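Enoyl-CoA hydratase/isomerase (Pseudomonas aeruginosa, PDB 3LAO) catalyses the hydration of enoyl-CoA thioesters, possibly including one with a steroid-derived acyl group, and assembles as a homotrimer. Local coordinates at the interface of chains A and B. Sequence-based numbering; all coordinates share one arbitrary frame. Chains: chain A/B, enoyl-CoA hydratase/isomerase.

Contact 1: the interface of chains A and B. Residues chain A 220-221; chain B 237, 240-241.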
ATOM      1  N   GLN A 220     -18.305   0.832   0.988  1.00 48.10           N
ATOM      2  CA  GLN A 220     -18.494  -0.444   0.305  1.00 48.26           C
ATOM      3  C   GLN A 220     -17.462  -0.585  -0.801  1.00 50.94           C
ATOM      4  O   GLN A 220     -16.801  -1.632  -0.939  1.00 44.24           O
ATOM      5  CB  GLN A 220     -19.892  -0.585  -0.274  1.00 53.61           C
ATOM      6  CG  GLN A 220     -20.838  -1.391   0.605  1.00 69.07           C
ATOM      7  CD  GLN A 220     -20.225  -2.705   1.107  1.00 74.28           C
ATOM      8  OE1 GLN A 220     -20.232  -2.976   2.318  1.00 69.29           O
ATOM      9  NE2 GLN A 220     -19.686  -3.520   0.178  1.00 73.63           N
ATOM     10  N   SER A 221     -17.324   0.497  -1.568  1.00 48.37           N
ATOM     11  CA  SER A 221     -16.411   0.553  -2.705  1.00 49.34           C
ATOM     12  C   SER A 221     -14.994   0.209  -2.247  1.00 49.71           C
ATOM     13  O   SER A 221     -14.331  -0.657  -2.836  1.00 47.24           O
ATOM     14  CB  SER A 221     -16.454   1.953  -3.330  1.00 48.88           C
ATOM     15  OG  SER A 221     -16.153   1.905  -4.702  1.00 55.54           O
TER
ATOM     16  N   VAL B 237     -14.565  -3.536  -7.780  1.00 80.61           N
ATOM     17  CA  VAL B 237     -15.113  -2.230  -7.457  1.00 78.24           C
ATOM     18  C   VAL B 237     -16.109  -1.749  -8.494  1.00 82.35           C
ATOM     19  O   VAL B 237     -17.197  -1.272  -8.138  1.00 83.21           O
ATOM     20  CB  VAL B 237     -13.979  -1.179  -7.295  1.00 68.77           C
ATOM     21  CG1 VAL B 237     -14.483   0.257  -7.566  1.00 69.02           C
ATOM     22  CG2 VAL B 237     -13.310  -1.310  -5.909  1.00 61.27           C
ATOM     23  N   SER B 240     -19.413  -3.089  -7.898  1.00112.59           N
ATOM     24  CA  SER B 240     -20.060  -2.504  -6.720  1.00109.24           C
ATOM     25  C   SER B 240     -20.840  -1.205  -7.018  1.00112.28           C
ATOM     26  O   SER B 240     -21.617  -0.746  -6.176  1.00113.40           O
ATOM     27  CB  SER B 240     -19.031  -2.271  -5.598  1.00 99.60           C
ATOM     28  OG  SER B 240     -19.622  -1.639  -4.472  1.00 94.11           O
ATOM     29  N   LEU B 241     -20.637  -0.631  -8.209  1.00109.76           N
ATOM     30  CA  LEU B 241     -21.224   0.664  -8.572  1.00104.19           C
ATOM     31  C   LEU B 241     -22.118   0.566  -9.799  1.00103.57           C
ATOM     32  O   LEU B 241     -22.539   1.584 -10.344  1.00103.79           O
ATOM     33  CB  LEU B 241     -20.122   1.706  -8.812  1.00 99.52           C
ATOM     34  CG  LEU B 241     -19.159   1.987  -7.643  1.00 92.80           C
ATOM     35  CD1 LEU B 241     -17.926   2.764  -8.096  1.00 84.72           C
ATOM     36  CD2 LEU B 241     -19.865   2.686  -6.463  1.00 91.92           C
TER
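A:Ser221 faces the forked side chain of B:Val237, and each of its two oxygens meets a different methyl. The backbone carbonyl O of A:Ser221 lies 3.3 Å from B:Val237 CG2. Its hydroxyl OG sits 3.7 Å from the other branch, CG1. This pairing follows from the torsions: OG of A:Ser221 is turned away from its own backbone N (chi1 -152°), and CG1 of B:Val237 likewise (chi1 155°), which presents both methyls to the serine. B:Leu241 comes to the same hydroxyl from beside the valine, with CD1 3.9 Å from A:Ser221 OG and CD2 slightly more distant. The serine tip is thus set against methyl groups of two residues.

B:Ser240 hides more surface than B:Val237 or B:Leu241, though at longer range: it directs its hydroxyl OG towards the backbone of helix 212-225, ending 4.3 Å from A:Ser221 CA. A:Gln220 shows it only the base of its side chain, since CB is its nearest atom and the amide is carried off towards another side; that residue contributes little buried surface. The whole patch hides 69 Å², a light touch. It illustrates how small side chains let helices meet at a subunit boundary: the end of chain B helix 230-240 and the following B:Leu241 rest on helix 212-225 of chain A, extending the contact between neighbouring subunits of the trimer.

Contact 2: the interface of chains A and B. Residues chain A 153, 167, 170-171; chain B 218-219, 222.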
ATOM      1  N   SER A 153      -2.168 -10.782  13.761  1.00 35.74           N
ATOM      2  CA  SER A 153      -1.912  -9.819  12.659  1.00 32.06           C
ATOM      3  C   SER A 153      -2.433 -10.264  11.284  1.00 32.98           C
ATOM      4  O   SER A 153      -2.628 -11.440  11.008  1.00 38.04           O
ATOM      5  CB  SER A 153      -0.450  -9.480  12.540  1.00 35.23           C
ATOM      6  OG  SER A 153       0.271 -10.674  12.392  1.00 47.80           O
HETATM    7  N   MSE A 167       6.980  -6.046   8.721  1.00 24.34           N
HETATM    8  CA  MSE A 167       7.650  -7.244   9.219  1.00 27.12           C
HETATM    9  C   MSE A 167       8.656  -6.897  10.331  1.00 28.89           C
HETATM   10  O   MSE A 167       8.871  -7.706  11.237  1.00 27.48           O
HETATM   11  CB  MSE A 167       8.317  -8.089   8.105  1.00 25.52           C
HETATM   12  CG  MSE A 167       7.327  -8.748   7.090  1.00 32.15           C
HETATM   13 SE   MSE A 167       5.762  -9.601   7.885  0.66 24.89          SE
HETATM   14  CE  MSE A 167       4.345  -8.611   6.939  1.00 25.27           C
ATOM     15  N   ILE A 170       6.142  -7.075  13.245  1.00 29.06           N
ATOM     16  CA  ILE A 170       5.293  -8.230  13.327  1.00 28.65           C
ATOM     17  C   ILE A 170       6.087  -9.515  13.680  1.00 37.33           C
ATOM     18  O   ILE A 170       5.642 -10.321  14.482  1.00 32.70           O
ATOM     19  CB  ILE A 170       4.497  -8.365  12.007  1.00 27.94           C
ATOM     20  CG1 ILE A 170       3.479  -7.246  11.937  1.00 32.77           C
ATOM     21  CG2 ILE A 170       3.780  -9.687  11.917  1.00 25.60           C
ATOM     22  CD1 ILE A 170       2.799  -7.165  10.628  1.00 37.79           C
ATOM     23  N   LEU A 171       7.274  -9.683  13.106  1.00 32.75           N
ATOM     24  CA  LEU A 171       8.075 -10.884  13.356  1.00 29.16           C
ATOM     25  C   LEU A 171       9.004 -10.797  14.578  1.00 27.92           C
ATOM     26  O   LEU A 171       9.562 -11.787  14.970  1.00 30.08           O
ATOM     27  CB  LEU A 171       8.885 -11.273  12.110  1.00 22.92           C
ATOM     28  CG  LEU A 171       8.059 -11.281  10.814  1.00 25.40           C
ATOM     29  CD1 LEU A 171       8.925 -11.676   9.606  1.00 29.46           C
ATOM     30  CD2 LEU A 171       6.891 -12.218  10.949  1.00 30.32           C
TER
ATOM     31  N   ALA B 218       2.214 -15.627  11.231  1.00 28.18           N
ATOM     32  CA  ALA B 218       2.232 -14.225  10.846  1.00 30.31           C
ATOM     33  C   ALA B 218       2.500 -14.058   9.335  1.00 36.53           C
ATOM     34  O   ALA B 218       1.718 -13.344   8.647  1.00 35.55           O
ATOM     35  CB  ALA B 218       3.221 -13.436  11.695  1.00 23.37           C
ATOM     36  N   LEU B 219       3.551 -14.744   8.827  1.00 31.85           N
ATOM     37  CA  LEU B 219       3.958 -14.625   7.409  1.00 29.98           C
ATOM     38  C   LEU B 219       2.842 -15.078   6.518  1.00 30.69           C
ATOM     39  O   LEU B 219       2.532 -14.432   5.501  1.00 37.21           O
ATOM     40  CB  LEU B 219       5.205 -15.433   7.068  1.00 25.21           C
ATOM     41  CG  LEU B 219       6.499 -14.741   7.450  1.00 28.09           C
ATOM     42  CD1 LEU B 219       7.630 -15.725   7.392  1.00 24.48           C
ATOM     43  CD2 LEU B 219       6.789 -13.523   6.562  1.00 29.60           C
ATOM     44  N   ALA B 222       0.130 -12.491   6.236  1.00 32.34           N
ATOM     45  CA  ALA B 222       0.574 -11.322   5.476  1.00 30.99           C
ATOM     46  C   ALA B 222       0.596 -11.634   3.983  1.00 30.40           C
ATOM     47  O   ALA B 222       0.110 -10.835   3.161  1.00 36.62           O
ATOM     48  CB  ALA B 222       1.947 -10.852   5.977  1.00 31.09           C
TER
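The hydroxyl OG of A:Ser153 is the polar side-chain atom that chain A brings nearest to B:Ala218, and it meets the alanine methyl CB at 4.1 Å, as a packing contact. That methyl is the centre of the patch, and B:Ala218 hides more surface than any other residue in it. From chain A, A:Ile170 sends its CG2 branch to within 3.8 Å of B:Ala218 CB. A:Leu171 adds CD2 from another direction, 3.9 Å from the same alanine carbon. For A:Ile170 the choice of branch is fixed by its torsion: with CG1 beside the backbone N (chi1 -70°), CG2 is the arm directed across the boundary.

The remaining contacts flank this methyl. A:Leu171 and B:Leu219 cross at about a right angle and touch through their ends, CD1 of the first lying 4.2 Å from CD2 of the second. The selenomethionine A:Met167 bends at chi2 (-45°) and chi3 (123°) and brings its terminal methyl CE to 3.4 Å from CB of B:Ala222, one turn on from B:Ala218 in the chain B helix, a close fit. B:Ala218 and B:Ala222 therefore give helix 212-222 of chain B a low, smooth surface on which longer aliphatic side chains can settle. In this textbook case of bulky groups meeting small ones, the end of helix 163-170 in chain A packs against that surface and forms an apolar part of the joint between two subunits of the trimer.

Contact 3: the interface of chains A and B. Residues chain A 168, 172, 174; chain B 203, 206.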
ATOM      1  N   ARG A 168       9.257  -5.710  10.271  0.56 24.51           N
ATOM      2  CA  ARG A 168      10.239  -5.343  11.292  0.56 28.08           C
ATOM      3  C   ARG A 168       9.611  -5.533  12.687  0.56 32.12           C
ATOM      4  O   ARG A 168      10.280  -5.925  13.640  0.56 35.07           O
ATOM      5  CB  ARG A 168      10.716  -3.894  11.106  0.56 27.17           C
ATOM      6  CG  ARG A 168      10.819  -3.085  12.417  0.56 30.37           C
ATOM      7  CD  ARG A 168      12.259  -3.036  12.837  0.56 31.06           C
ATOM      8  NE  ARG A 168      12.561  -2.474  14.147  0.56 22.16           N
ATOM      9  CZ  ARG A 168      12.627  -3.195  15.259  0.56 24.97           C
ATOM     10  NH1 ARG A 168      12.970  -2.609  16.391  0.56 28.00           N
ATOM     11  NH2 ARG A 168      12.324  -4.493  15.251  0.56 18.37           N
ATOM     12  N   THR A 172       9.151  -9.630  15.194  1.00 27.29           N
ATOM     13  CA  THR A 172      10.034  -9.490  16.373  1.00 23.63           C
ATOM     14  C   THR A 172       9.256  -9.247  17.663  1.00 26.77           C
ATOM     15  O   THR A 172       9.751  -9.508  18.765  1.00 37.59           O
ATOM     16  CB  THR A 172      11.004  -8.304  16.194  1.00 28.78           C
ATOM     17  OG1 THR A 172      10.270  -7.074  15.984  1.00 28.66           O
ATOM     18  CG2 THR A 172      11.857  -8.544  14.964  1.00 31.85           C
ATOM     19  N   ASP A 174       8.769  -6.291  18.773  1.00 40.16           N
ATOM     20  CA  ASP A 174       9.359  -5.123  19.431  1.00 35.03           C
ATOM     21  C   ASP A 174       8.360  -3.989  19.554  1.00 29.79           C
ATOM     22  O   ASP A 174       7.493  -3.823  18.693  1.00 38.67           O
ATOM     23  CB  ASP A 174      10.612  -4.658  18.684  1.00 37.60           C
ATOM     24  CG  ASP A 174      11.783  -5.631  18.838  1.00 42.32           C
ATOM     25  OD1 ASP A 174      11.883  -6.283  19.908  1.00 47.72           O
ATOM     26  OD2 ASP A 174      12.608  -5.727  17.891  1.00 39.64           O
TER
ATOM     27  N   TYR B 203      18.999  -8.151  13.119  1.00 33.16           N
ATOM     28  CA  TYR B 203      17.570  -8.270  12.825  1.00 32.34           C
ATOM     29  C   TYR B 203      17.125  -9.710  12.776  1.00 32.83           C
ATOM     30  O   TYR B 203      16.022 -10.028  13.196  1.00 33.21           O
ATOM     31  CB  TYR B 203      17.190  -7.622  11.473  1.00 26.85           C
ATOM     32  CG  TYR B 203      16.981  -6.129  11.534  1.00 30.00           C
ATOM     33  CD1 TYR B 203      15.803  -5.587  12.078  1.00 33.13           C
ATOM     34  CD2 TYR B 203      17.953  -5.239  11.045  1.00 31.83           C
ATOM     35  CE1 TYR B 203      15.601  -4.198  12.141  1.00 36.00           C
ATOM     36  CE2 TYR B 203      17.750  -3.829  11.088  1.00 35.19           C
ATOM     37  CZ  TYR B 203      16.576  -3.330  11.648  1.00 36.24           C
ATOM     38  OH  TYR B 203      16.370  -1.974  11.708  1.00 41.73           O
ATOM     39  N   ARG B 206      16.972 -11.227  16.089  1.00 30.18           N
ATOM     40  CA  ARG B 206      15.743 -10.811  16.738  1.00 35.28           C
ATOM     41  C   ARG B 206      14.486 -11.632  16.307  1.00 38.28           C
ATOM     42  O   ARG B 206      13.658 -11.963  17.143  1.00 33.45           O
ATOM     43  CB  ARG B 206      15.537  -9.306  16.583  1.00 37.71           C
ATOM     44  CG  ARG B 206      14.728  -8.696  17.709  1.00 51.65           C
ATOM     45  CD  ARG B 206      15.635  -8.195  18.813  1.00 65.36           C
ATOM     46  NE  ARG B 206      15.425  -6.781  19.128  1.00 81.27           N
ATOM     47  CZ  ARG B 206      15.673  -5.764  18.293  1.00 88.61           C
ATOM     48  NH1 ARG B 206      16.125  -5.978  17.052  1.00 86.20           N
ATOM     49  NH2 ARG B 206      15.456  -4.517  18.701  1.00 90.97           N
TER
HETATM   50  O   HOH W   1      12.295 -10.875  19.121  1.00 41.80           O
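A:Asp174 offers one carboxylate oxygen, OD2, to two arginines in different ways, at a subunit boundary of this crotonase-family trimer. The well-defined half lies within chain A. A:Arg168 reaches OD2 edge-on in a salt bridge, its NH2 2.9 Å from A:Asp174 OD2 along a nearly straight bond (169° at the hydrogen) that uses the oxygen's anti lone pair. A:Thr172 ties the two residues together: its OG1 donates to the backbone O of A:Arg168 at 2.6 Å and receives the backbone N-H of A:Asp174. The threonine torsion, with OG1 lying beside both the backbone N and the carbonyl carbon (chi1 58°), makes both links possible.

Held in this way, A:Arg168 brings CD up to the ring of B:Tyr203 nearly level with its plane, 3.6 Å from CE1. The two side chains cross at about a right angle, and guanidinium and ring are turned 76° apart.

B:Arg206 buries more surface than any other residue here, but its side chain is poorly ordered, so its contacts are less certain. Its guanidinium presents a face to A:Asp174, with OD2 over its centre; NH2 lies 3.2 Å from A:Asp174 OD2, a salt bridge whose N-H points aside. Its stem passes A:Thr172, with CG 4.0 Å from the threonine CG2. In contrast to this direct packing, the two backbones meet through solvent: a water molecule joins them, 2.9 Å from A:Thr172 O and 2.6 Å from B:Arg206 O.

Contacts 2 and 3 are neighbours, their C-alpha centres about 11 Å apart, and they share helix 163-170 of chain A and the loop after it, so that an apolar patch and a charged one form a continuous stretch. Contact 1 lies about 29 Å from contact 2 and 38 Å from contact 3, at a separate point of the same boundary. The helix beginning at residue 212 serves twice: chain B uses it in contact 2 and chain A in contact 1. Each subunit of the trimer can thus address both neighbours through one helix, in keeping with an interface that is not an exact two-fold.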